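Local coordinates for protein KP700603 (Klebsiella pneumoniae 700603, PDB 5KVK), which is of unknown function but belongs to the competence-damaged protein (CinA) superfamily, whose better-known relatives include nicotinamide-nucleotide amidases, at residues A[91-96]-A[127-132]; A[104-109]-A[156-161]. All blocks are in the same frame, centred on the assembly; numbering follows the deposited sequence.

Overall arrangement
Contacts 1 and 2 lie on the two faces of one mixed sheet, with centres about 9 Å apart. In contact 1 helix 86-100 packs on strand 125-132; in contact 2 helix 147-165 packs on strand 104-110, the antiparallel neighbour of 125-132. Backbone bonds join the two contacts, among them Asn131 N to Ala105 O and Trp127 N to Ser109 O. Along the chain their segments alternate: 91-96, 104-109, 127-132, 156-161. The chain therefore runs from a helix on one face, through strands 104-110, 125-132 and 135-142, to a helix on the other, and each contact joins one helical layer to the central sheet of this alpha/beta/alpha CinA-family domain.

Contact 1 (A[91-96]-A[127-132]); sequences EMSTGI and WFAWNF
Ala129 is the first residue of 127-132 to meet 91-96: its methyl faces the helix, and its CB lies 4.1 Å from Ser93 CB. Two small side chains meet here, letting the helix lie close over the strand, the short axes coming within 8.1 Å. The same methyl also touches Val89, one turn earlier in the helix. The helix, part of an outer layer of the alpha/beta/alpha fold, crosses the sheet here with the short segments 40° apart in direction. Because side chains alternate along a strand, Trp130 turns to the other face and packs on helix 147-165.

Asn131 comes back to the helix and carries the polar part of the contact. Its CB packs 3.6 Å from Ser93 CB. With CG anti to the backbone N (chi1 -178°), the amide is carried toward the helix, across its axis, and ND2 donates to Ser93 OG at 3.1 Å with an N-H...O angle of 149°, the oxygen slightly tilted from the amide plane. Ser93 OG also bonds to Gln90 O, so this buried hydroxyl has a partner in the helix as well as in the strand. Farther out, beside the exposed Thr94, a water bridges Asn131 ND2 (3.0 Å) and Thr94 OG1 (2.8 Å). Asparagine suits this place by its two polar ends: ND2 serves the helix, OD1 accepts from Gly134 N in the turn to strand 135-142.

Contact 2 (A[104-109]-A[156-161]); sequences IAIAIS and RFAMAA
Strand 104-109 and helix 156-161 run nearly antiparallel, their N-to-C directions 149° apart and the short axes 10.0 Å apart at closest. Ile106 and Ala158 are the nearest pair of backbones, with CA atoms 7.4 Å apart, and no hydrogen bond joins the two segments.

Side chains of alternate strand residues lie between them. Ile106 and Ile108 direct their CB toward the helix, whereas Ala105 and Ala107 serve helix 86-100 on the other face of the sheet. Ala158 CB rests on both isoleucines, 3.8 Å from Ile108 CD1 and 4.2 Å from Ile106 CG2. In Ile106 the chain CB-CG1-CD1 is extended (chi2 174°), which carries CD1 to the helix backbone, 4.0 Å from Ala158 O. This is a van der Waals contact; the hydrogen bond to that oxygen comes from Trp130 NE1, on the adjoining strand. Met159 CB points away from the strand, but its flexible chain folds back and brings SD to 4.4 Å from Ile106 CD1. The Met159 side chain also packs on Leu15 and Val19 of helix 12-26, which covers the same face of the sheet.

Beta-branched isoleucine suits a strand and offers a long arm; alanine suits a helix position that must come close to the sheet. The side chains that meet are all apolar, and the one polar atom touched, Ala158 O, is bonded to Trp130, so the contact rests on hydrophobic burial.

Contact 1 (A[91-96]-A[127-132])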
ATOM      1  N   GLU A  91      15.041  10.231   1.250  1.00 26.87           N
ATOM      2  CA  GLU A  91      14.306  10.907   0.174  1.00 27.54           C
ATOM      3  C   GLU A  91      12.898  10.331   0.021  1.00 26.24           C
ATOM      4  O   GLU A  91      11.935  11.106  -0.162  1.00 25.49           O
ATOM      5  CB  GLU A  91      15.096  10.837  -1.129  1.00 26.62           C
ATOM      6  CG  GLU A  91      16.360  11.691  -1.069  1.00 27.61           C
ATOM      7  CD  GLU A  91      17.133  11.688  -2.359  1.00 32.15           C
ATOM      8  OE1 GLU A  91      18.286  12.130  -2.384  1.00 36.16           O
ATOM      9  OE2 GLU A  91      16.576  11.254  -3.361  1.00 34.72           O
ATOM     10  N   MET A  92      12.737   8.996   0.133  1.00 22.92           N
ATOM     11  CA  MET A  92      11.390   8.422   0.199  1.00 22.04           C
ATOM     12  C   MET A  92      10.571   9.101   1.292  1.00 22.94           C
ATOM     13  O   MET A  92       9.405   9.443   1.054  1.00 21.95           O
ATOM     14  CB  MET A  92      11.456   6.928   0.470  1.00 20.65           C
ATOM     15  CG  MET A  92      11.958   6.158  -0.784  1.00 19.83           C
ATOM     16  SD  MET A  92      12.111   4.384  -0.299  1.00 23.62           S
ATOM     17  CE  MET A  92      10.382   3.892  -0.181  1.00 21.70           C
ATOM     18  N   SER A  93      11.151   9.292   2.479  1.00 21.00           N
ATOM     19  CA  SER A  93      10.317   9.809   3.587  1.00 22.74           C
ATOM     20  C   SER A  93       9.892  11.237   3.299  1.00 24.00           C
ATOM     21  O   SER A  93       8.738  11.592   3.547  1.00 24.10           O
ATOM     22  CB  SER A  93      11.017   9.728   4.937  1.00 23.24           C
ATOM     23  OG  SER A  93      12.049  10.673   5.064  1.00 23.95           O
ATOM     24  N   THR A  94      10.794  12.050   2.719  1.00 21.98           N
ATOM     25  CA  THR A  94      10.420  13.430   2.383  1.00 24.40           C
ATOM     26  C   THR A  94       9.339  13.418   1.301  1.00 26.31           C
ATOM     27  O   THR A  94       8.420  14.250   1.304  1.00 26.60           O
ATOM     28  CB  THR A  94      11.647  14.164   1.886  1.00 26.50           C
ATOM     29  OG1 THR A  94      12.629  14.222   2.926  1.00 27.37           O
ATOM     30  CG2 THR A  94      11.293  15.593   1.426  1.00 30.02           C
ATOM     31  N   GLY A  95       9.481  12.531   0.307  1.00 24.90           N
ATOM     32  CA  GLY A  95       8.521  12.542  -0.782  1.00 23.10           C
ATOM     33  C   GLY A  95       7.115  12.223  -0.303  1.00 21.58           C
ATOM     34  O   GLY A  95       6.153  12.882  -0.714  1.00 23.71           O
ATOM     35  N   ILE A  96       6.989  11.246   0.592  1.00 23.46           N
ATOM     36  CA  ILE A  96       5.626  10.881   0.998  1.00 21.95           C
ATOM     37  C   ILE A  96       5.105  11.863   2.062  1.00 20.62           C
ATOM     38  O   ILE A  96       3.908  12.182   2.080  1.00 22.63           O
ATOM     39  CB  ILE A  96       5.544   9.416   1.481  1.00 20.98           C
ATOM     40  CG1 ILE A  96       4.066   8.942   1.699  1.00 22.33           C
ATOM     41  CG2 ILE A  96       6.388   9.200   2.723  1.00 23.10           C
ATOM     42  CD1 ILE A  96       3.196   9.065   0.411  1.00 23.43           C
ATOM     43  N   TRP A 127      16.485  -0.821   5.471  1.00 25.99           N
ATOM     44  CA  TRP A 127      16.681   0.550   5.949  1.00 23.47           C
ATOM     45  C   TRP A 127      15.336   1.185   6.283  1.00 23.63           C
ATOM     46  O   TRP A 127      14.359   0.995   5.550  1.00 24.68           O
ATOM     47  CB  TRP A 127      17.346   1.399   4.853  1.00 24.88           C
ATOM     48  CG  TRP A 127      18.853   1.409   4.955  1.00 28.60           C
ATOM     49  CD1 TRP A 127      19.721   0.653   4.213  1.00 29.22           C
ATOM     50  CD2 TRP A 127      19.652   2.198   5.856  1.00 27.95           C
ATOM     51  NE1 TRP A 127      21.043   0.951   4.582  1.00 31.32           N
ATOM     52  CE2 TRP A 127      21.019   1.881   5.593  1.00 31.31           C
ATOM     53  CE3 TRP A 127      19.357   3.149   6.851  1.00 30.09           C
ATOM     54  CZ2 TRP A 127      22.079   2.492   6.283  1.00 33.59           C
ATOM     55  CZ3 TRP A 127      20.415   3.735   7.544  1.00 34.68           C
ATOM     56  CH2 TRP A 127      21.757   3.404   7.259  1.00 35.21           C
ATOM     57  N   PHE A 128      15.315   1.968   7.355  1.00 22.07           N
ATOM     58  CA  PHE A 128      14.147   2.689   7.820  1.00 23.96           C
ATOM     59  C   PHE A 128      14.453   4.176   7.931  1.00 21.90           C
ATOM     60  O   PHE A 128      15.560   4.573   8.331  1.00 24.19           O
ATOM     61  CB  PHE A 128      13.730   2.209   9.201  1.00 21.67           C
ATOM     62  CG  PHE A 128      13.386   0.744   9.270  1.00 21.23           C
ATOM     63  CD1 PHE A 128      14.401  -0.234   9.370  1.00 26.35           C
ATOM     64  CD2 PHE A 128      12.051   0.352   9.225  1.00 22.73           C
ATOM     65  CE1 PHE A 128      14.049  -1.603   9.432  1.00 27.64           C
ATOM     66  CE2 PHE A 128      11.707  -1.002   9.283  1.00 24.98           C
ATOM     67  CZ  PHE A 128      12.707  -1.962   9.374  1.00 26.09           C
ATOM     68  N   ALA A 129      13.449   4.982   7.641  1.00 20.45           N
ATOM     69  CA  ALA A 129      13.479   6.392   8.051  1.00 23.71           C
ATOM     70  C   ALA A 129      12.170   6.743   8.736  1.00 22.93           C
ATOM     71  O   ALA A 129      11.076   6.324   8.300  1.00 19.92           O
ATOM     72  CB  ALA A 129      13.720   7.281   6.840  1.00 23.66           C
ATOM     73  N   TRP A 130      12.274   7.564   9.779  1.00 22.33           N
ATOM     74  CA  TRP A 130      11.141   8.172  10.448  1.00 20.39           C
ATOM     75  C   TRP A 130      11.367   9.668  10.329  1.00 24.58           C
ATOM     76  O   TRP A 130      12.372  10.184  10.818  1.00 26.47           O
ATOM     77  CB  TRP A 130      11.080   7.752  11.928  1.00 21.57           C
ATOM     78  CG  TRP A 130      10.988   6.279  12.205  1.00 23.13           C
ATOM     79  CD1 TRP A 130       9.840   5.530  12.485  1.00 26.16           C
ATOM     80  CD2 TRP A 130      12.073   5.362  12.225  1.00 24.68           C
ATOM     81  NE1 TRP A 130      10.190   4.186  12.680  1.00 24.43           N
ATOM     82  CE2 TRP A 130      11.542   4.068  12.510  1.00 26.46           C
ATOM     83  CE3 TRP A 130      13.466   5.502  12.036  1.00 24.63           C
ATOM     84  CZ2 TRP A 130      12.348   2.938  12.602  1.00 23.31           C
ATOM     85  CZ3 TRP A 130      14.274   4.391  12.145  1.00 25.62           C
ATOM     86  CH2 TRP A 130      13.719   3.123  12.465  1.00 25.43           C
ATOM     87  N   ASN A 131      10.464  10.343   9.662  1.00 22.59           N
ATOM     88  CA  ASN A 131      10.632  11.742   9.284  1.00 23.82           C
ATOM     89  C   ASN A 131       9.546  12.509  10.020  1.00 24.34           C
ATOM     90  O   ASN A 131       8.375  12.442   9.645  1.00 23.22           O
ATOM     91  CB  ASN A 131      10.496  11.876   7.761  1.00 24.62           C
ATOM     92  CG  ASN A 131      10.711  13.299   7.273  1.00 24.93           C
ATOM     93  OD1 ASN A 131      10.535  14.246   8.057  1.00 25.76           O
ATOM     94  ND2 ASN A 131      11.080  13.490   5.980  1.00 25.87           N
ATOM     95  N   PHE A 132       9.910  13.255  11.051  1.00 22.74           N
ATOM     96  CA  PHE A 132       8.940  14.110  11.741  1.00 24.87           C
ATOM     97  C   PHE A 132       9.086  15.547  11.241  1.00 26.74           C
ATOM     98  O   PHE A 132      10.059  16.254  11.563  1.00 28.33           O
ATOM     99  CB  PHE A 132       9.150  14.034  13.245  1.00 28.08           C
ATOM    100  CG  PHE A 132       8.299  14.967  14.044  1.00 25.49           C
ATOM    101  CD1 PHE A 132       6.891  14.989  13.898  1.00 29.82           C
ATOM    102  CD2 PHE A 132       8.868  15.800  14.993  1.00 31.02           C
ATOM    103  CE1 PHE A 132       6.090  15.817  14.636  1.00 35.92           C
ATOM    104  CE2 PHE A 132       8.074  16.612  15.764  1.00 32.59           C
ATOM    105  CZ  PHE A 132       6.663  16.637  15.581  1.00 34.52           C
TER
HETATM  106  O   HOH W   1      11.959  16.083   4.862  1.00 30.77           O

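Contact 2 (A[104-109]-A[156-161])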
ATOM      1  N   ILE A 104       4.276  12.930  10.253  1.00 23.85           N
ATOM      2  CA  ILE A 104       5.338  11.924  10.337  1.00 25.45           C
ATOM      3  C   ILE A 104       5.261  11.017   9.144  1.00 23.56           C
ATOM      4  O   ILE A 104       4.173  10.515   8.809  1.00 23.24           O
ATOM      5  CB  ILE A 104       5.213  11.089  11.633  1.00 28.12           C
ATOM      6  CG1 ILE A 104       5.209  11.971  12.833  1.00 29.87           C
ATOM      7  CG2 ILE A 104       6.271   9.933  11.698  1.00 29.93           C
ATOM      8  CD1 ILE A 104       4.630  11.226  14.063  1.00 28.95           C
ATOM      9  N   ALA A 105       6.416  10.730   8.523  1.00 24.46           N
ATOM     10  CA  ALA A 105       6.466   9.706   7.458  1.00 20.39           C
ATOM     11  C   ALA A 105       7.406   8.595   7.859  1.00 23.24           C
ATOM     12  O   ALA A 105       8.502   8.862   8.363  1.00 24.63           O
ATOM     13  CB  ALA A 105       6.943  10.270   6.116  1.00 22.79           C
ATOM     14  N   ILE A 106       6.992   7.350   7.604  1.00 20.70           N
ATOM     15  CA  ILE A 106       7.899   6.207   7.711  1.00 20.45           C
ATOM     16  C   ILE A 106       8.189   5.697   6.319  1.00 19.15           C
ATOM     17  O   ILE A 106       7.256   5.515   5.515  1.00 21.20           O
ATOM     18  CB  ILE A 106       7.294   5.080   8.555  1.00 23.49           C
ATOM     19  CG1 ILE A 106       7.251   5.541  10.002  1.00 26.19           C
ATOM     20  CG2 ILE A 106       8.106   3.808   8.379  1.00 25.31           C
ATOM     21  CD1 ILE A 106       6.516   4.500  10.864  1.00 29.24           C
ATOM     22  N   ALA A 107       9.507   5.503   5.998  1.00 19.69           N
ATOM     23  CA  ALA A 107       9.865   4.874   4.722  1.00 19.71           C
ATOM     24  C   ALA A 107      10.661   3.619   5.050  1.00 20.84           C
ATOM     25  O   ALA A 107      11.507   3.622   5.948  1.00 21.37           O
ATOM     26  CB  ALA A 107      10.710   5.815   3.801  1.00 21.83           C
ATOM     27  N   ILE A 108      10.401   2.530   4.319  1.00 22.14           N
ATOM     28  CA  ILE A 108      11.110   1.287   4.552  1.00 23.05           C
ATOM     29  C   ILE A 108      11.598   0.797   3.183  1.00 21.28           C
ATOM     30  O   ILE A 108      10.787   0.666   2.261  1.00 24.87           O
ATOM     31  CB  ILE A 108      10.195   0.230   5.164  1.00 25.41           C
ATOM     32  CG1 ILE A 108       9.538   0.725   6.468  1.00 23.57           C
ATOM     33  CG2 ILE A 108      10.953  -1.158   5.290  1.00 27.00           C
ATOM     34  CD1 ILE A 108       8.560  -0.368   7.096  1.00 25.26           C
ATOM     35  N   SER A 109      12.888   0.496   3.078  1.00 20.94           N
ATOM     36  CA  SER A 109      13.451  -0.033   1.843  1.00 23.41           C
ATOM     37  C   SER A 109      14.463  -1.100   2.191  1.00 24.37           C
ATOM     38  O   SER A 109      15.384  -0.836   2.987  1.00 24.99           O
ATOM     39  CB  SER A 109      14.129   1.094   1.011  1.00 25.52           C
ATOM     40  OG  SER A 109      14.524   0.531  -0.234  1.00 26.63           O
ATOM     41  N   ARG A 156       6.796  -4.552  12.250  1.00 23.42           N
ATOM     42  CA  ARG A 156       6.733  -4.334  13.690  0.50 24.82           C
ATOM     43  C   ARG A 156       7.845  -3.410  14.151  1.00 28.09           C
ATOM     44  O   ARG A 156       7.606  -2.516  14.962  1.00 30.07           O
ATOM     45  CB  ARG A 156       6.786  -5.659  14.454  0.50 26.00           C
ATOM     46  CG  ARG A 156       5.434  -6.357  14.485  0.50 26.48           C
ATOM     47  CD  ARG A 156       5.402  -7.547  15.427  0.50 29.18           C
ATOM     48  NE  ARG A 156       6.367  -8.554  15.013  0.50 28.93           N
ATOM     49  CZ  ARG A 156       6.098  -9.584  14.227  0.50 28.15           C
ATOM     50  NH1 ARG A 156       4.886  -9.776  13.733  0.50 27.44           N
ATOM     51  NH2 ARG A 156       7.076 -10.410  13.916  0.50 27.75           N
ATOM     52  N   PHE A 157       9.077  -3.604  13.631  1.00 25.58           N
ATOM     53  CA  PHE A 157      10.157  -2.705  14.038  1.00 25.93           C
ATOM     54  C   PHE A 157       9.829  -1.245  13.711  1.00 25.19           C
ATOM     55  O   PHE A 157      10.093  -0.347  14.532  1.00 25.45           O
ATOM     56  CB  PHE A 157      11.475  -3.102  13.390  1.00 25.91           C
ATOM     57  CG  PHE A 157      12.640  -2.250  13.868  1.00 27.77           C
ATOM     58  CD1 PHE A 157      13.211  -1.292  13.026  1.00 26.52           C
ATOM     59  CD2 PHE A 157      13.134  -2.405  15.164  1.00 34.24           C
ATOM     60  CE1 PHE A 157      14.291  -0.505  13.493  1.00 26.90           C
ATOM     61  CE2 PHE A 157      14.180  -1.611  15.620  1.00 35.06           C
ATOM     62  CZ  PHE A 157      14.736  -0.654  14.777  1.00 30.42           C
ATOM     63  N   ALA A 158       9.255  -0.990  12.526  1.00 23.60           N
ATOM     64  CA  ALA A 158       8.929   0.393  12.146  1.00 22.40           C
ATOM     65  C   ALA A 158       8.030   1.021  13.207  1.00 23.81           C
ATOM     66  O   ALA A 158       8.242   2.168  13.649  1.00 23.70           O
ATOM     67  CB  ALA A 158       8.248   0.391  10.781  1.00 26.61           C
ATOM     68  N   MET A 159       7.046   0.247  13.683  1.00 21.53           N
ATOM     69  CA  MET A 159       6.049   0.798  14.610  1.00 26.61           C
ATOM     70  C   MET A 159       6.600   0.880  16.017  1.00 26.21           C
ATOM     71  O   MET A 159       6.361   1.882  16.716  1.00 26.42           O
ATOM     72  CB  MET A 159       4.765  -0.032  14.591  1.00 27.30           C
ATOM     73  CG  MET A 159       3.986   0.098  13.228  1.00 27.66           C
ATOM     74  SD  MET A 159       3.629   1.802  12.878  1.00 32.14           S
ATOM     75  CE  MET A 159       2.333   2.012  14.092  1.00 30.15           C
ATOM     76  N   ALA A 160       7.357  -0.150  16.431  1.00 21.75           N
ATOM     77  CA  ALA A 160       7.904  -0.160  17.798  1.00 26.25           C
ATOM     78  C   ALA A 160       8.898   0.995  17.995  1.00 30.17           C
ATOM     79  O   ALA A 160       8.872   1.693  19.012  1.00 29.64           O
ATOM     80  CB  ALA A 160       8.592  -1.471  18.074  1.00 30.90           C
ATOM     81  N   ALA A 161       9.726   1.252  16.981  1.00 30.18           N
ATOM     82  CA  ALA A 161      10.669   2.378  17.035  1.00 27.18           C
ATOM     83  C   ALA A 161       9.934   3.706  17.019  1.00 29.43           C
ATOM     84  O   ALA A 161      10.297   4.633  17.758  1.00 30.19           O
ATOM     85  CB  ALA A 161      11.617   2.279  15.848  1.00 24.54           C
TER